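Local coordinates for protein MdbA (Actinomyces oris, PDB 4Z7X) that acts as a thiol-disulfide oxidoreductase of the thioredoxin superfamily and probably forms disulfide bonds in exported proteins, including those of the pilus assembly pathway, at residues Gln83-Asp87 and Lys88-Leu92; Ala153-Lys157 and Val158-Lys162. All coordinates share one frame; numbering follows the deposited sequence. Where two conformers were deposited one is given.

Interaction 1: residues Gln83-Asp87 and Lys88-Leu92; sequences QLLSD and KKITL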
# COMPACT_ATOMS: atom_id res chain seq x y z
N GLN A 83 5.70 6.83 11.80
CA GLN A 83 6.59 7.75 12.49
C GLN A 83 7.59 8.37 11.55
O GLN A 83 7.82 9.57 11.61
CB GLN A 83 7.28 7.08 13.65
CG GLN A 83 7.97 8.04 14.54
CD GLN A 83 7.02 8.98 15.24
OE1 GLN A 83 5.96 8.57 15.73
NE2 GLN A 83 7.40 10.26 15.29
N LEU A 84 8.22 7.55 10.70
CA LEU A 84 9.14 8.07 9.71
C LEU A 84 8.48 9.09 8.83
O LEU A 84 9.09 10.10 8.48
CB LEU A 84 9.72 6.93 8.87
CG LEU A 84 10.72 6.06 9.62
CD1 LEU A 84 10.82 4.71 8.91
CD2 LEU A 84 12.13 6.70 9.83
N LEU A 85 7.23 8.88 8.45
CA LEU A 85 6.51 9.92 7.68
C LEU A 85 6.27 11.20 8.49
O LEU A 85 6.43 12.31 7.99
CB LEU A 85 5.17 9.38 7.16
CG LEU A 85 5.27 8.38 6.02
CD1 LEU A 85 3.95 7.61 5.81
CD2 LEU A 85 5.75 9.07 4.74
N SER A 86 5.86 11.04 9.75
CA SER A 86 5.62 12.20 10.60
C SER A 86 6.90 13.02 10.79
O SER A 86 6.85 14.24 10.83
CB SER A 86 5.07 11.74 11.93
OG SER A 86 4.63 12.84 12.64
N ASP A 87 8.02 12.32 10.90
CA ASP A 87 9.35 12.95 11.07
C ASP A 87 9.97 13.41 9.74
O ASP A 87 11.06 13.96 9.74
CB ASP A 87 10.27 11.98 11.81
CG ASP A 87 9.86 11.77 13.26
OD1 ASP A 87 9.32 12.73 13.89
OD2 ASP A 87 10.09 10.66 13.78
N LYS A 88 9.26 13.21 8.63
CA LYS A 88 9.71 13.65 7.30
C LYS A 88 11.02 13.02 6.88
O LYS A 88 11.84 13.65 6.20
CB LYS A 88 9.77 15.19 7.22
CG LYS A 88 8.46 15.87 7.61
CD LYS A 88 7.30 15.26 6.84
CE LYS A 88 6.12 16.18 6.63
NZ LYS A 88 5.27 15.65 5.51
N LYS A 89 11.20 11.73 7.25
CA LYS A 89 12.43 11.00 6.97
C LYS A 89 12.35 10.05 5.78
O LYS A 89 13.38 9.60 5.29
CB LYS A 89 12.84 10.19 8.20
CG LYS A 89 13.27 11.07 9.36
CD LYS A 89 13.95 10.30 10.48
CE LYS A 89 14.59 11.26 11.48
NZ LYS A 89 15.77 12.00 10.97
N ILE A 90 11.14 9.71 5.34
CA ILE A 90 10.99 8.91 4.12
C ILE A 90 9.89 9.49 3.23
O ILE A 90 8.98 10.18 3.70
CB ILE A 90 10.62 7.44 4.39
CG1 ILE A 90 9.27 7.30 5.11
CG2 ILE A 90 11.73 6.73 5.18
CD1 ILE A 90 8.86 5.83 5.28
N THR A 91 9.96 9.12 1.96
CA THR A 91 8.83 9.18 1.05
C THR A 91 8.39 7.71 0.89
O THR A 91 9.17 6.87 0.52
CB THR A 91 9.30 9.69 -0.31
OG1 THR A 91 9.73 11.05 -0.17
CG2 THR A 91 8.20 9.60 -1.33
N LEU A 92 7.16 7.42 1.26
CA LEU A 92 6.62 6.05 1.20
C LEU A 92 5.93 5.84 -0.14
O LEU A 92 5.04 6.61 -0.51
CB LEU A 92 5.65 5.79 2.36
CG LEU A 92 4.99 4.41 2.37
CD1 LEU A 92 6.03 3.33 2.67
CD2 LEU A 92 3.86 4.32 3.37
O HOH W 1 5.74 12.94 5.37

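Interaction 2: residues Ala153-Lys157 and Val158-Lys162; sequences AAAAK and VNVPK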
# COMPACT_ATOMS: atom_id res chain seq x y z
N ALA A 153 -16.78 -2.09 7.66
CA ALA A 153 -16.51 -1.99 9.10
C ALA A 153 -15.10 -1.49 9.38
O ALA A 153 -14.91 -0.67 10.26
CB ALA A 153 -16.80 -3.30 9.78
N ALA A 154 -14.12 -1.93 8.60
CA ALA A 154 -12.77 -1.44 8.76
C ALA A 154 -12.69 0.06 8.43
O ALA A 154 -11.97 0.82 9.07
CB ALA A 154 -11.82 -2.20 7.88
N ALA A 155 -13.40 0.47 7.39
CA ALA A 155 -13.45 1.85 7.05
C ALA A 155 -14.06 2.69 8.18
O ALA A 155 -13.53 3.75 8.51
CB ALA A 155 -14.23 2.02 5.78
N ALA A 156 -15.09 2.18 8.84
CA ALA A 156 -15.67 2.90 9.97
C ALA A 156 -14.66 2.99 11.11
O ALA A 156 -14.57 4.03 11.76
CB ALA A 156 -16.94 2.21 10.44
N LYS A 157 -13.93 1.91 11.34
CA LYS A 157 -12.92 1.87 12.42
C LYS A 157 -11.89 3.01 12.25
O LYS A 157 -11.42 3.56 13.24
CB LYS A 157 -12.20 0.51 12.47
CG LYS A 157 -11.13 0.39 13.55
CD LYS A 157 -10.48 -1.00 13.63
CE LYS A 157 -9.63 -1.33 12.41
NZ LYS A 157 -8.60 -2.41 12.61
N VAL A 158 -11.54 3.33 11.01
CA VAL A 158 -10.59 4.41 10.74
C VAL A 158 -11.25 5.69 10.29
O VAL A 158 -10.60 6.58 9.84
CB VAL A 158 -9.47 3.96 9.76
CG1 VAL A 158 -8.82 2.67 10.26
CG2 VAL A 158 -9.96 3.82 8.33
N ASN A 159 -12.55 5.77 10.47
CA ASN A 159 -13.34 6.98 10.24
C ASN A 159 -13.29 7.51 8.80
O ASN A 159 -13.33 8.73 8.55
CB ASN A 159 -12.98 8.04 11.28
CG ASN A 159 -13.15 7.52 12.69
OD1 ASN A 159 -14.26 7.06 13.10
ND2 ASN A 159 -12.08 7.54 13.43
N VAL A 160 -13.31 6.58 7.84
CA VAL A 160 -13.71 6.93 6.50
C VAL A 160 -15.18 7.42 6.59
O VAL A 160 -15.98 6.83 7.29
CB VAL A 160 -13.59 5.72 5.58
CG1 VAL A 160 -14.27 5.93 4.23
CG2 VAL A 160 -12.15 5.28 5.39
N PRO A 161 -15.53 8.52 5.90
CA PRO A 161 -16.91 8.96 5.92
C PRO A 161 -17.89 7.88 5.42
O PRO A 161 -17.58 7.14 4.47
CB PRO A 161 -16.90 10.17 4.99
CG PRO A 161 -15.50 10.70 5.08
CD PRO A 161 -14.69 9.42 5.09
N LYS A 162 -19.07 7.80 6.05
CA LYS A 162 -20.06 6.80 5.68
C LYS A 162 -20.44 6.91 4.19
O LYS A 162 -20.64 5.89 3.54
CB LYS A 162 -21.33 6.93 6.52
CG LYS A 162 -21.23 6.51 7.96
CD LYS A 162 -22.59 6.77 8.62
CE LYS A 162 -22.67 6.20 10.02
NZ LYS A 162 -21.44 6.57 10.75

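Interaction 1: residues Gln83-Asp87 and Lys88-Leu92
L84 and K89 hold the two ends of a backbone hydrogen bond that ends the helix. K89 N donates to L84 O at 2.9 Å, nearly straight at 170°. Nested within it, K88 N bonds to L85 O at 3.0 Å, approaching from above the carbonyl plane. K88 has positive phi (61°), and the two bonds make a Schellman motif. L85 O is used twice. A water donates to L85 O and accepts from K88 NZ, each at 2.8 Å. In the conformer described, the K88 chain bends at chi2 (-51°), which brings NZ back to that water.

This turn belongs to a beta-alpha-beta unit of the thioredoxin fold. It takes the chain from helix 68-86 into strand 91-96, which pairs parallel with strand 58-63.

The apolar contacts lie on the buried side. L84 CB rests against I90 CG1 at 3.8 Å. L85 crosses I90 at about a right angle, and L85 CD2 comes to 3.6 Å from I90 O. The same methyl also touches L92 CB. L84 and I90 continue onto V221 of helix 216-222, while L85 and L92 share L124 of helix 123-140.

At the exposed edge, the K89 chain crosses L84 near its CD2, and K89 CG packs on D87 CB. D87 is also tied back along the helix. Q83 NE2 donates to D87 OD2 at 3.1 Å, with the oxygen in the Q83 amide plane but the nitrogen above the carboxylate plane.

Interaction 2: residues Ala153-Lys157 and Val158-Lys162
V160 turns its CB toward A155, and the two CB atoms meet at 3.8 Å. V160 CG2 lies alongside the same alanine methyl and also near A155 O. V158 sits over the end of the helix. V158 CG2 stands between its own backbone N and carbonyl carbon (CG1 at chi1 -52°), and there it faces A155 O at 3.6 Å and also lies near A154 O. V158 CG1 borders A154 O as well. An alanine here would lack both methyls and would probably leave A154 O and A155 O without this apolar cover.

Beneath these side chains, helix 148-157 ends in a Schellman motif with N159, at positive phi, as the C-prime residue. V160 N bonds to A155 O at 2.9 Å, and N159 N to A156 O at 3.0 Å from above the carbonyl plane. V158 N keeps a bond to A154 O and adds a weak one to A155 O. The chain then runs to P161, the N-cap of helix 162-165.

A154, A155 and V158 all pack on helix 123-140, V158 on S125. K157 extends with CG anti to its backbone N (chi1 179°), bends at chi3, and in the conformer described forms a salt bridge with E132 of that helix.

Overall arrangement
Interactions 1 and 2 are both helix ends closed by a Schellman motif. Their centres are 24 Å apart and they do not touch. Each has two sides. L84, I90 and L92 are buried in interaction 1, and D87, K88 and K89 exposed. In interaction 2, A154, A155 and V160 are buried, and A156, K157 and N159 exposed. Interaction 1 leads from a helix into an inner strand, and its apolar packing is of leucine and isoleucine. Interaction 2 joins two helices and packs alanine and valine. Helix 123-140 meets interaction 1 through L124, and interaction 2 through S125, F126, A129 and I133. In the conformers described, water links K88 to a carbonyl, whereas K157 pairs with a glutamate.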